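Long-range contacts in putative antitoxin VapB45 (Mycobacterium tuberculosis, PDB 5AF3), which possibly acts as the antitoxin of a type II toxin-antitoxin system whose cognate toxin is VapC45: residues A[70-75]-A[173-178]; A[77-82]-A[161-166]; A[181-186]-A[196-201]; A[14-19]-A[58-63]; A[27-32]-A[83-88]. One frame throughout, in Å; residues are numbered along the deposited sequence.

Contact 1: residues A[70-75]-A[173-178]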
# COMPACT_ATOMS: atom_id res chain seq x y z
N LEU A 70 16.88 -13.79 -2.94
CA LEU A 70 16.45 -13.64 -4.33
C LEU A 70 17.41 -12.79 -5.15
O LEU A 70 17.62 -11.61 -4.85
CB LEU A 70 15.04 -13.05 -4.39
CG LEU A 70 13.98 -13.72 -3.53
CD1 LEU A 70 12.62 -12.99 -3.76
CD2 LEU A 70 13.90 -15.20 -3.86
N PRO A 71 17.94 -13.36 -6.22
CA PRO A 71 18.64 -12.52 -7.20
C PRO A 71 17.56 -11.71 -7.94
O PRO A 71 16.34 -11.97 -7.75
CB PRO A 71 19.36 -13.55 -8.09
CG PRO A 71 18.50 -14.81 -8.02
CD PRO A 71 17.86 -14.79 -6.62
N PHE A 72 17.96 -10.74 -8.76
CA PHE A 72 16.99 -9.88 -9.41
C PHE A 72 15.98 -10.63 -10.30
O PHE A 72 14.76 -10.31 -10.32
CB PHE A 72 17.63 -8.74 -10.22
CG PHE A 72 16.63 -7.79 -10.77
CD1 PHE A 72 16.08 -6.79 -9.95
CD2 PHE A 72 16.16 -7.94 -12.07
CE1 PHE A 72 15.12 -5.93 -10.49
CE2 PHE A 72 15.19 -7.08 -12.59
CZ PHE A 72 14.67 -6.07 -11.79
N VAL A 73 16.48 -11.61 -11.05
CA VAL A 73 15.56 -12.44 -11.85
C VAL A 73 14.47 -13.11 -10.97
O VAL A 73 13.30 -13.24 -11.44
CB VAL A 73 16.31 -13.51 -12.74
CG1 VAL A 73 16.93 -14.58 -11.89
CG2 VAL A 73 15.34 -14.09 -13.82
N GLY A 74 14.84 -13.54 -9.76
CA GLY A 74 13.91 -14.16 -8.81
C GLY A 74 12.83 -13.20 -8.30
O GLY A 74 11.66 -13.58 -8.11
N ILE A 75 13.20 -11.95 -8.00
CA ILE A 75 12.17 -10.99 -7.61
C ILE A 75 11.23 -10.66 -8.78
O ILE A 75 10.03 -10.38 -8.58
CB ILE A 75 12.73 -9.69 -6.91
CG1 ILE A 75 11.66 -9.18 -5.92
CG2 ILE A 75 13.09 -8.62 -7.92
CD1 ILE A 75 12.14 -8.04 -5.04
N SER A 173 15.16 -6.28 -16.56
CA SER A 173 16.25 -5.50 -16.02
C SER A 173 15.75 -4.41 -15.05
O SER A 173 16.55 -3.78 -14.34
CB SER A 173 16.99 -4.87 -17.19
OG SER A 173 16.10 -4.04 -17.92
N MET A 174 14.43 -4.18 -15.01
CA MET A 174 13.87 -3.14 -14.14
C MET A 174 12.38 -3.42 -14.00
O MET A 174 11.74 -3.90 -14.95
CB MET A 174 14.05 -1.73 -14.76
CG MET A 174 13.82 -0.56 -13.79
SD MET A 174 14.47 1.04 -14.37
CE MET A 174 13.33 1.61 -15.59
N ILE A 175 11.84 -3.09 -12.84
CA ILE A 175 10.40 -3.25 -12.58
C ILE A 175 9.89 -1.98 -11.89
O ILE A 175 10.39 -1.62 -10.84
CB ILE A 175 10.11 -4.45 -11.64
CG1 ILE A 175 10.74 -5.78 -12.14
CG2 ILE A 175 8.56 -4.61 -11.37
CD1 ILE A 175 11.00 -6.78 -11.01
N ARG A 176 8.89 -1.34 -12.49
CA ARG A 176 8.24 -0.18 -11.91
C ARG A 176 7.16 -0.68 -10.94
O ARG A 176 6.37 -1.57 -11.31
CB ARG A 176 7.60 0.65 -13.00
CG ARG A 176 6.79 1.84 -12.47
CD ARG A 176 6.29 2.71 -13.58
NE ARG A 176 5.49 3.81 -13.03
CZ ARG A 176 4.20 3.69 -12.73
NH1 ARG A 176 3.58 2.53 -12.92
NH2 ARG A 176 3.53 4.74 -12.23
N LEU A 177 7.13 -0.10 -9.75
CA LEU A 177 6.18 -0.55 -8.67
C LEU A 177 4.98 0.41 -8.69
O LEU A 177 5.09 1.58 -8.31
CB LEU A 177 6.90 -0.62 -7.31
CG LEU A 177 8.17 -1.47 -7.26
CD1 LEU A 177 8.82 -1.38 -5.94
CD2 LEU A 177 7.88 -2.96 -7.59
N PRO A 178 3.83 -0.05 -9.26
CA PRO A 178 2.73 0.89 -9.54
C PRO A 178 2.05 1.41 -8.28
O PRO A 178 1.33 2.40 -8.35
CB PRO A 178 1.75 0.07 -10.41
CG PRO A 178 2.03 -1.35 -10.04
CD PRO A 178 3.52 -1.42 -9.70
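F72 lays the far end of its ring against the backbone and one side chain of strand 172-176. The ring atom CE2 of F72 lies 3.7 Å from the carbonyl carbon of S173, and CZ of F72 is equally close to the backbone N of M174. The same CZ meets CD1 of I175 at 3.8 Å. No hydrogen bond passes between the segments, and the ring, set obliquely, makes van der Waals contact. CD1 of I175 is the meeting point of the interface, since it also touches CG2 of I75, 4.2 Å away and about one turn further along the helix.

CG of F72 is anti to the backbone N (chi1 -175°), beside the carbonyl carbon, and the ring beyond it reaches the strand. P71 occupies the N-cap position, and I75 N bonds back to P71 O to form the first turn of the helix. On the strand, S173 and M174 both pair with S165 in a classic beta bulge, precisely where the ring rests.

Further out, Y18 and L187 each pack on both F72 and I75, while A23 and L27 of helix 20-27 touch I75. The start of helix 72-86 is thus buried between strands 18-19 and 185-187, helix 20-27 and the inner strand 172-176 of the four-stranded sheet.

Contact 2: residues A[77-82]-A[161-166]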
# COMPACT_ATOMS: atom_id res chain seq x y z
N GLU A 77 10.41 -12.82 -11.20
CA GLU A 77 9.53 -14.00 -11.23
C GLU A 77 8.46 -13.91 -10.10
O GLU A 77 7.27 -14.14 -10.32
CB GLU A 77 10.38 -15.27 -11.11
CG GLU A 77 11.30 -15.44 -12.35
CD GLU A 77 12.35 -16.53 -12.20
OE1 GLU A 77 12.74 -16.82 -11.05
OE2 GLU A 77 12.73 -17.10 -13.27
N ALA A 78 8.89 -13.52 -8.91
CA ALA A 78 7.95 -13.34 -7.78
C ALA A 78 6.93 -12.24 -8.07
O ALA A 78 5.75 -12.36 -7.72
CB ALA A 78 8.71 -13.05 -6.45
N TYR A 79 7.37 -11.17 -8.72
CA TYR A 79 6.52 -10.06 -9.08
C TYR A 79 5.41 -10.53 -10.03
O TYR A 79 4.22 -10.23 -9.82
CB TYR A 79 7.32 -8.92 -9.70
CG TYR A 79 6.47 -7.84 -10.32
CD1 TYR A 79 5.90 -6.83 -9.53
CD2 TYR A 79 6.26 -7.81 -11.70
CE1 TYR A 79 5.14 -5.83 -10.12
CE2 TYR A 79 5.53 -6.83 -12.27
CZ TYR A 79 4.94 -5.86 -11.49
OH TYR A 79 4.20 -4.89 -12.13
N VAL A 80 5.80 -11.31 -11.04
CA VAL A 80 4.83 -11.81 -12.03
C VAL A 80 3.85 -12.80 -11.40
O VAL A 80 2.65 -12.68 -11.60
CB VAL A 80 5.53 -12.40 -13.23
CG1 VAL A 80 4.52 -13.12 -14.18
CG2 VAL A 80 6.25 -11.25 -14.03
N LEU A 81 4.35 -13.76 -10.63
CA LEU A 81 3.51 -14.69 -9.89
C LEU A 81 2.55 -13.97 -8.93
O LEU A 81 1.43 -14.40 -8.73
CB LEU A 81 4.35 -15.65 -9.09
CG LEU A 81 5.12 -16.72 -9.88
CD1 LEU A 81 5.93 -17.52 -8.90
CD2 LEU A 81 4.09 -17.60 -10.65
N ASN A 82 2.99 -12.87 -8.33
CA ASN A 82 2.08 -12.08 -7.51
C ASN A 82 0.97 -11.41 -8.30
O ASN A 82 -0.17 -11.24 -7.79
CB ASN A 82 2.84 -11.05 -6.68
CG ASN A 82 1.99 -10.51 -5.52
OD1 ASN A 82 1.20 -11.25 -4.92
ND2 ASN A 82 2.13 -9.22 -5.23
N LEU A 161 2.43 -6.84 -15.98
CA LEU A 161 3.44 -7.25 -16.94
C LEU A 161 4.09 -6.07 -17.64
O LEU A 161 5.26 -6.13 -17.92
CB LEU A 161 2.83 -8.18 -18.01
CG LEU A 161 2.23 -9.48 -17.44
CD1 LEU A 161 1.88 -10.47 -18.57
CD2 LEU A 161 3.09 -10.17 -16.42
N GLN A 162 3.29 -5.05 -17.94
CA GLN A 162 3.68 -3.80 -18.61
C GLN A 162 4.69 -2.97 -17.83
O GLN A 162 5.34 -2.07 -18.40
CB GLN A 162 2.44 -2.94 -18.89
CG GLN A 162 1.68 -3.36 -20.13
CD GLN A 162 0.24 -2.84 -20.21
OE1 GLN A 162 -0.29 -2.23 -19.26
NE2 GLN A 162 -0.40 -3.08 -21.36
N GLN A 163 4.82 -3.23 -16.54
CA GLN A 163 5.75 -2.46 -15.67
C GLN A 163 7.22 -2.89 -15.79
O GLN A 163 8.10 -2.25 -15.22
CB GLN A 163 5.34 -2.56 -14.19
CG GLN A 163 3.86 -2.18 -13.87
CD GLN A 163 3.48 -0.86 -14.48
OE1 GLN A 163 4.24 0.09 -14.41
NE2 GLN A 163 2.31 -0.80 -15.08
N ILE A 164 7.47 -4.01 -16.49
CA ILE A 164 8.78 -4.61 -16.49
C ILE A 164 9.54 -4.10 -17.71
O ILE A 164 8.98 -4.01 -18.79
CB ILE A 164 8.68 -6.17 -16.53
CG1 ILE A 164 7.85 -6.68 -15.33
CG2 ILE A 164 10.08 -6.83 -16.47
CD1 ILE A 164 7.62 -8.18 -15.34
N SER A 165 10.82 -3.76 -17.51
CA SER A 165 11.71 -3.34 -18.60
C SER A 165 12.70 -4.45 -18.85
O SER A 165 13.03 -5.19 -17.93
CB SER A 165 12.47 -2.05 -18.19
OG SER A 165 11.58 -0.97 -18.15
N PHE A 166 13.22 -4.56 -20.09
CA PHE A 166 14.07 -5.72 -20.42
C PHE A 166 15.50 -5.37 -20.89
O PHE A 166 15.68 -4.34 -21.51
CB PHE A 166 13.34 -6.60 -21.44
CG PHE A 166 11.98 -7.05 -20.94
CD1 PHE A 166 11.89 -8.13 -20.06
CD2 PHE A 166 10.84 -6.32 -21.24
CE1 PHE A 166 10.65 -8.51 -19.53
CE2 PHE A 166 9.59 -6.70 -20.73
CZ PHE A 166 9.51 -7.79 -19.86
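Y79 and V80, neighbours on helix 72-86, meet the turn that carries the chain from L161 into I164. The side chain of Y79 starts with CB pointing at the opposing segment; CG is anti to the backbone N (chi1 170°), and the ring passes alongside I164. Its CD2 is the first atom to make contact, 3.9 Å from CD1 of I164. One bond further on, CE2 of Y79 comes to 3.8 Å from CG1 of the same isoleucine, and the two side chains slide past each other in opposite directions. At the tip, OH of Y79 lies 3.2 Å from CG of Q163, and CB of Q163 is almost as near. This hydroxyl has its polar partner in the carbonyl O of Y160, in the helix just before the turn.

Residues L161 to I164 form a type I beta turn, closed by a weak bond from I164 N to L161 O. The turn joins the end of helix 155-161 to the edge strand 164-166, so a helix of the putative HTH region is packed on a helix-to-strand junction. Q163 is bent at chi2 (-50°), and its amide turns off to H159 O and the guanidinium of R176.

V80 fills the adjoining position with both methyl groups. CG2 touches CD1 of I164 at 3.6 Å, whereas CG1 meets CD2 of L161 at 4.0 Å; in each case the side chains cross at about a right angle. L115 of helix 115-130 packs on both V80 and L161.

Contact 3: residues A[181-186]-A[196-201]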
# COMPACT_ATOMS: atom_id res chain seq x y z
N GLY A 181 2.75 4.98 -7.74
CA GLY A 181 2.07 5.92 -8.60
C GLY A 181 3.05 6.73 -9.45
O GLY A 181 4.06 6.20 -9.93
N ASP A 182 2.74 8.01 -9.61
CA ASP A 182 3.57 8.90 -10.42
C ASP A 182 4.96 9.22 -9.84
O ASP A 182 5.75 9.89 -10.52
CB ASP A 182 2.80 10.18 -10.78
CG ASP A 182 1.62 9.92 -11.72
OD1 ASP A 182 1.74 9.08 -12.66
OD2 ASP A 182 0.57 10.56 -11.52
N ALA A 183 5.31 8.69 -8.66
CA ALA A 183 6.72 8.74 -8.21
C ALA A 183 7.63 7.92 -9.12
O ALA A 183 8.86 8.05 -9.06
CB ALA A 183 6.89 8.27 -6.75
N ASN A 184 7.03 7.03 -9.93
CA ASN A 184 7.81 6.09 -10.76
C ASN A 184 8.97 5.44 -10.03
O ASN A 184 10.13 5.60 -10.40
CB ASN A 184 8.24 6.76 -12.07
CG ASN A 184 7.06 7.29 -12.83
OD1 ASN A 184 6.07 6.59 -12.98
ND2 ASN A 184 7.14 8.52 -13.30
N VAL A 185 8.64 4.69 -8.98
CA VAL A 185 9.60 3.99 -8.18
C VAL A 185 9.84 2.64 -8.84
O VAL A 185 8.87 1.94 -9.23
CB VAL A 185 9.13 3.85 -6.73
CG1 VAL A 185 9.95 2.84 -5.95
CG2 VAL A 185 9.17 5.28 -6.07
N VAL A 186 11.12 2.29 -8.93
CA VAL A 186 11.55 1.04 -9.56
C VAL A 186 12.46 0.19 -8.71
O VAL A 186 13.14 0.67 -7.79
CB VAL A 186 12.23 1.32 -10.94
CG1 VAL A 186 11.28 1.98 -11.88
CG2 VAL A 186 13.51 2.22 -10.77
N PRO A 196 13.96 -0.04 -3.72
CA PRO A 196 13.13 0.92 -4.45
C PRO A 196 13.80 2.32 -4.63
O PRO A 196 14.19 2.94 -3.64
CB PRO A 196 11.89 1.04 -3.55
CG PRO A 196 11.82 -0.29 -2.87
CD PRO A 196 13.25 -0.64 -2.57
N VAL A 197 13.94 2.76 -5.87
CA VAL A 197 14.44 4.13 -6.19
C VAL A 197 13.47 4.87 -7.04
O VAL A 197 12.72 4.26 -7.83
CB VAL A 197 15.88 4.10 -6.88
CG1 VAL A 197 16.93 3.48 -5.99
CG2 VAL A 197 15.82 3.41 -8.25
N PHE A 198 13.47 6.21 -6.88
CA PHE A 198 12.83 7.09 -7.82
C PHE A 198 13.61 6.92 -9.13
O PHE A 198 14.81 7.19 -9.19
CB PHE A 198 12.91 8.54 -7.31
CG PHE A 198 12.08 8.80 -6.07
CD1 PHE A 198 10.72 9.06 -6.18
CD2 PHE A 198 12.69 8.84 -4.81
CE1 PHE A 198 9.94 9.36 -5.01
CE2 PHE A 198 11.94 9.10 -3.64
CZ PHE A 198 10.57 9.35 -3.74
N ASP A 199 12.93 6.43 -10.18
CA ASP A 199 13.59 6.21 -11.49
C ASP A 199 14.22 7.54 -11.97
O ASP A 199 15.29 7.56 -12.59
CB ASP A 199 12.55 5.74 -12.51
CG ASP A 199 13.16 5.33 -13.85
OD1 ASP A 199 14.28 4.77 -13.86
OD2 ASP A 199 12.44 5.51 -14.86
N GLY A 200 13.54 8.65 -11.67
CA GLY A 200 13.90 9.96 -12.19
C GLY A 200 15.14 10.59 -11.57
O GLY A 200 15.80 11.42 -12.22
N SER A 201 15.48 10.22 -10.34
CA SER A 201 16.72 10.75 -9.70
C SER A 201 17.70 9.68 -9.20
O SER A 201 18.80 10.01 -8.77
CB SER A 201 16.32 11.65 -8.54
OG SER A 201 15.72 10.86 -7.51
O HOH W 1 10.94 9.12 -10.46
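The ring of F198 has the carbonyl O of A183 at its edge, near the ring plane and 3.6 Å from CD1. CB of A183 touches the neighbouring rim atom, CE1 of F198, at 3.7 Å, and CG2 of V185 approaches CD1 obliquely. The other flat groups have their polar partners elsewhere: the carboxylate of D199 forms a salt bridge with R191 through OD1, and the amide oxygen of N184 accepts a bond from R176 NE.

The ring sits beside the backbone ladder of a beta hairpin. V186 and V197 form an antiparallel hydrogen-bonded pair, with V186 N to V197 O at 2.8 Å and V197 N to V186 O at 2.9 Å; both bonds are nearly straight. V185 and F198 make the adjacent non-hydrogen-bonded pair, and CA of V185 adds a C-H...O contact to V197 O, which therefore receives two donors. Beyond it, D199 N reaches N184 O at 2.9 Å, tilted 20° from the carbonyl plane. A water then continues the link, donating to A183 O and accepting from G200 N.

Side chains alternate across the strands. V186 and V197 share one face, where their CG2 methyls meet at 3.6 Å. V185 and F198 lie on the other; CG1 of V185 also packs against CB of P196, just before the strand.

The hairpin closes an antiparallel four-stranded meander. Strand 197-198 is an edge strand within the chain, V185 bonds to L177, just past strand 172-176, and V186 also packs on M174 and R176. A235 of helix 229-236 touches F198.

Contact 4: residues A[14-19]-A[58-63]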
# COMPACT_ATOMS: atom_id res chain seq x y z
N ASP A 14 23.27 -14.13 -10.27
CA ASP A 14 24.16 -14.92 -9.41
C ASP A 14 24.29 -14.41 -7.97
O ASP A 14 24.76 -15.14 -7.09
CB ASP A 14 25.56 -15.07 -10.04
CG ASP A 14 25.51 -15.44 -11.53
OD1 ASP A 14 24.61 -16.21 -11.94
OD2 ASP A 14 26.38 -14.96 -12.30
N VAL A 15 23.85 -13.18 -7.74
CA VAL A 15 23.96 -12.54 -6.42
C VAL A 15 22.58 -12.31 -5.72
O VAL A 15 21.77 -11.51 -6.20
CB VAL A 15 24.86 -11.24 -6.48
CG1 VAL A 15 24.89 -10.62 -7.90
CG2 VAL A 15 24.45 -10.20 -5.43
N PRO A 16 22.34 -12.99 -4.56
CA PRO A 16 21.08 -12.73 -3.86
C PRO A 16 21.04 -11.30 -3.33
O PRO A 16 21.92 -10.87 -2.57
CB PRO A 16 21.04 -13.76 -2.72
CG PRO A 16 22.38 -14.37 -2.67
CD PRO A 16 23.19 -13.97 -3.86
N LEU A 17 20.02 -10.58 -3.76
CA LEU A 17 19.92 -9.15 -3.58
C LEU A 17 18.85 -8.79 -2.54
O LEU A 17 18.93 -7.73 -1.90
CB LEU A 17 19.59 -8.52 -4.94
CG LEU A 17 20.30 -7.30 -5.53
CD1 LEU A 17 21.84 -7.41 -5.42
CD2 LEU A 17 19.87 -7.10 -6.99
N TYR A 18 17.86 -9.67 -2.37
CA TYR A 18 16.68 -9.37 -1.56
C TYR A 18 16.46 -10.45 -0.52
O TYR A 18 16.52 -11.63 -0.83
CB TYR A 18 15.44 -9.25 -2.46
CG TYR A 18 15.54 -8.24 -3.59
CD1 TYR A 18 15.31 -6.90 -3.35
CD2 TYR A 18 15.91 -8.63 -4.88
CE1 TYR A 18 15.41 -5.96 -4.37
CE2 TYR A 18 16.01 -7.71 -5.91
CZ TYR A 18 15.78 -6.37 -5.65
OH TYR A 18 15.85 -5.42 -6.64
N THR A 19 16.21 -10.05 0.74
CA THR A 19 15.73 -11.02 1.74
C THR A 19 14.25 -11.22 1.41
O THR A 19 13.68 -10.40 0.68
CB THR A 19 15.78 -10.44 3.17
OG1 THR A 19 14.83 -9.37 3.28
CG2 THR A 19 17.19 -9.92 3.52
N THR A 58 13.39 -18.11 -8.59
CA THR A 58 14.84 -18.29 -8.48
C THR A 58 15.28 -17.74 -7.11
O THR A 58 15.09 -16.56 -6.81
CB THR A 58 15.58 -17.61 -9.66
OG1 THR A 58 15.05 -18.11 -10.90
CG2 THR A 58 17.13 -17.87 -9.63
N ALA A 59 15.82 -18.64 -6.28
CA ALA A 59 16.34 -18.30 -4.95
C ALA A 59 17.69 -18.97 -4.74
O ALA A 59 17.97 -20.01 -5.33
CB ALA A 59 15.38 -18.72 -3.86
N LEU A 60 18.52 -18.39 -3.89
CA LEU A 60 19.86 -18.92 -3.64
C LEU A 60 20.02 -19.07 -2.14
O LEU A 60 19.32 -18.37 -1.38
CB LEU A 60 20.93 -17.96 -4.19
CG LEU A 60 20.98 -17.70 -5.72
CD1 LEU A 60 21.32 -16.25 -6.06
CD2 LEU A 60 21.94 -18.66 -6.43
N PRO A 61 20.92 -19.97 -1.69
CA PRO A 61 21.13 -20.15 -0.24
C PRO A 61 21.64 -18.84 0.37
O PRO A 61 22.41 -18.13 -0.28
CB PRO A 61 22.18 -21.26 -0.18
CG PRO A 61 22.03 -21.99 -1.48
CD PRO A 61 21.80 -20.86 -2.46
N HIS A 62 21.17 -18.48 1.57
CA HIS A 62 21.51 -17.19 2.16
C HIS A 62 23.02 -17.12 2.44
O HIS A 62 23.61 -18.12 2.87
CB HIS A 62 20.65 -16.86 3.40
CG HIS A 62 21.11 -17.53 4.66
ND1 HIS A 62 22.22 -17.12 5.37
CD2 HIS A 62 20.57 -18.55 5.38
CE1 HIS A 62 22.37 -17.88 6.44
NE2 HIS A 62 21.38 -18.75 6.47
N PRO A 63 23.66 -15.97 2.16
CA PRO A 63 25.08 -15.82 2.49
C PRO A 63 25.32 -15.92 4.00
O PRO A 63 24.37 -15.82 4.81
CB PRO A 63 25.41 -14.40 1.98
CG PRO A 63 24.37 -14.14 0.89
CD PRO A 63 23.13 -14.75 1.52
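P16 and L60 carry the contact, and their interaction is apolar. A methyl of L60, CD1, lies against the pyrrolidine ring of P16, 3.7 Å from CD and slightly further from CG. The two side chains cross at about a right angle, and L60 CD1 also comes to 3.8 Å from the carbonyl O of D14. A second proline extends the apolar patch: CG of P63 meets CG of P16 at 4.1 Å, the rings sliding past one another in opposite directions.

Hydrogen bonding stays within the segments or leads away from the interface. In the loop, H62 ND1 donates to the carbonyl O of P63 at 2.6 Å; the acceptor is close to the imidazole plane, but the donor stands 37° above the carbonyl plane. Elsewhere, L60 O receives R69 NH1, and the backbones of L17 and Y18 pair with L70 around a classic beta bulge. Both segments, parts of the putative DNA-binding HTH domain, therefore fasten to strand 68-70, and A68 of that strand touches P16 and P63.

With no hydrogen bond passing directly between the two segments, this surface contact probably rests on van der Waals contact and on the shielding of a few carbons from water, while strand 68-70 supplies directional bonds to each side.

Contact 5: residues A[27-32]-A[83-88]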
# COMPACT_ATOMS: atom_id res chain seq x y z
N LEU A 27 6.99 -6.03 -3.27
CA LEU A 27 6.00 -6.69 -4.13
C LEU A 27 4.57 -6.69 -3.56
O LEU A 27 3.60 -6.92 -4.30
CB LEU A 27 6.42 -8.13 -4.41
CG LEU A 27 7.79 -8.35 -5.05
CD1 LEU A 27 7.82 -9.81 -5.54
CD2 LEU A 27 8.10 -7.37 -6.14
N VAL A 28 4.45 -6.38 -2.27
CA VAL A 28 3.15 -6.41 -1.56
C VAL A 28 2.54 -7.82 -1.65
O VAL A 28 1.49 -8.06 -2.29
CB VAL A 28 2.14 -5.33 -2.05
CG1 VAL A 28 0.98 -5.19 -1.06
CG2 VAL A 28 2.83 -3.98 -2.24
N VAL A 29 3.25 -8.76 -1.05
CA VAL A 29 2.91 -10.17 -1.04
C VAL A 29 3.34 -10.66 0.33
O VAL A 29 4.38 -10.21 0.84
CB VAL A 29 3.63 -10.98 -2.16
CG1 VAL A 29 5.13 -10.87 -2.04
CG2 VAL A 29 3.22 -12.49 -2.13
N PRO A 30 2.54 -11.55 0.96
CA PRO A 30 2.94 -12.07 2.26
C PRO A 30 4.27 -12.77 2.24
O PRO A 30 4.58 -13.54 1.30
CB PRO A 30 1.77 -13.03 2.63
CG PRO A 30 0.62 -12.48 1.91
CD PRO A 30 1.22 -12.07 0.55
N ARG A 31 5.11 -12.47 3.24
CA ARG A 31 6.36 -13.16 3.34
C ARG A 31 6.23 -14.71 3.32
O ARG A 31 7.09 -15.40 2.77
CB ARG A 31 7.14 -12.71 4.56
CG ARG A 31 8.56 -13.23 4.58
CD ARG A 31 8.97 -13.60 6.00
NE ARG A 31 10.05 -14.59 5.99
CZ ARG A 31 11.34 -14.29 6.00
NH1 ARG A 31 11.74 -13.02 6.06
NH2 ARG A 31 12.24 -15.27 5.97
N ALA A 32 5.18 -15.25 3.94
CA ALA A 32 5.06 -16.71 3.99
C ALA A 32 4.83 -17.26 2.58
O ALA A 32 5.30 -18.36 2.25
CB ALA A 32 3.92 -17.15 4.98
N ALA A 83 1.28 -11.03 -9.53
CA ALA A 83 0.31 -10.45 -10.43
C ALA A 83 -0.70 -11.54 -10.77
O ALA A 83 -1.91 -11.25 -10.86
CB ALA A 83 0.96 -9.93 -11.70
N PHE A 84 -0.21 -12.78 -10.95
CA PHE A 84 -1.11 -13.92 -11.18
C PHE A 84 -2.04 -14.12 -9.95
O PHE A 84 -3.27 -14.28 -10.10
CB PHE A 84 -0.35 -15.24 -11.47
CG PHE A 84 0.40 -15.25 -12.79
CD1 PHE A 84 0.33 -14.19 -13.70
CD2 PHE A 84 1.19 -16.37 -13.10
CE1 PHE A 84 1.06 -14.25 -14.89
CE2 PHE A 84 1.92 -16.42 -14.29
CZ PHE A 84 1.86 -15.37 -15.17
N ARG A 85 -1.46 -14.05 -8.77
CA ARG A 85 -2.17 -14.27 -7.50
C ARG A 85 -3.25 -13.20 -7.33
O ARG A 85 -4.39 -13.53 -7.01
CB ARG A 85 -1.21 -14.20 -6.33
CG ARG A 85 -1.84 -14.51 -4.97
CD ARG A 85 -0.81 -14.44 -3.86
NE ARG A 85 -0.51 -13.06 -3.56
CZ ARG A 85 -0.91 -12.40 -2.48
NH1 ARG A 85 -1.61 -13.02 -1.53
NH2 ARG A 85 -0.55 -11.14 -2.33
N ARG A 86 -2.89 -11.94 -7.55
CA ARG A 86 -3.83 -10.82 -7.53
C ARG A 86 -5.02 -11.02 -8.45
O ARG A 86 -6.15 -10.62 -8.13
CB ARG A 86 -3.10 -9.53 -7.93
CG ARG A 86 -3.86 -8.24 -7.68
CD ARG A 86 -2.96 -7.03 -8.03
NE ARG A 86 -1.79 -6.92 -7.17
CZ ARG A 86 -0.51 -7.06 -7.54
NH1 ARG A 86 -0.16 -7.38 -8.79
NH2 ARG A 86 0.45 -6.91 -6.65
N ALA A 87 -4.80 -11.70 -9.58
CA ALA A 87 -5.84 -11.91 -10.59
C ALA A 87 -6.86 -12.99 -10.20
O ALA A 87 -7.86 -13.20 -10.91
CB ALA A 87 -5.22 -12.23 -11.94
N GLY A 88 -6.57 -13.71 -9.10
CA GLY A 88 -7.44 -14.83 -8.64
C GLY A 88 -6.94 -16.19 -9.10
O GLY A 88 -7.59 -17.21 -8.86
O HOH W 2 -0.40 -7.77 -3.90
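R85 and P30 reach toward each other tip to tip, with CD of P30 over one face of the guanidinium. This CD lies 3.5 Å from NH2 of R85, and nearly as close to NH1. CG2 of V29 sits over the same face, 4.0 Å from NH2, so aliphatic carbon covers that side of the charged group. The chain of R85 leaves the helix with CG anti to the backbone N and then bends at chi3 (75°), which turns NE out of the extended line. NE is bonded to N82 OD1, about one turn earlier on the same helix, and this second-shell partner steadies the guanidinium.

The polar contacts gather around the carbonyl O of V28. It is at the edge of the R85 guanidinium, 3.7 Å from NH2 and too far for a hydrogen bond, but it accepts one from N82 ND2. A water close to V28 O, at a doubtfully short distance, accepts from R86 NH2 at 3.0 Å. The R86 guanidinium, which has L27 O at its edge, makes a cation-pi interaction with Y160 as well.

Both segments contain a helix C-terminus with a Schellman motif, in which V28 and G88 take the positive phi. Residues 27-32 connect helices 20-27 and 31-38, as expected of a turn within a putative helix-turn-helix domain. They lie beside the final turn of helix 72-86, with L27 packed on I75, A78 and Y79 of that helix, and helix 155-161 packs on A83, F84 and A87 through Y160, V157 and I156.

Contacts 1, 2 and 5 all draw on helix 72-86, at its start, middle and end. The first two are buried and rely on apolar side chains meeting strand 172-176 and the turn into strand 164-166, neighbours in the four-stranded sheet; contact 5, partly buried at the helix end, turns to guanidinium groups and a water. Contact 3 is also largely buried but lies further from the chain centre, and it alone of the five has backbone hydrogen bonds directly between its segments. Contact 4 is an apolar patch at the surface. Contacts 1 and 3 adjoin through neighbouring strands, contacts 2 and 5 follow one another along one helix, and E77 joins contacts 2 and 4 through T58.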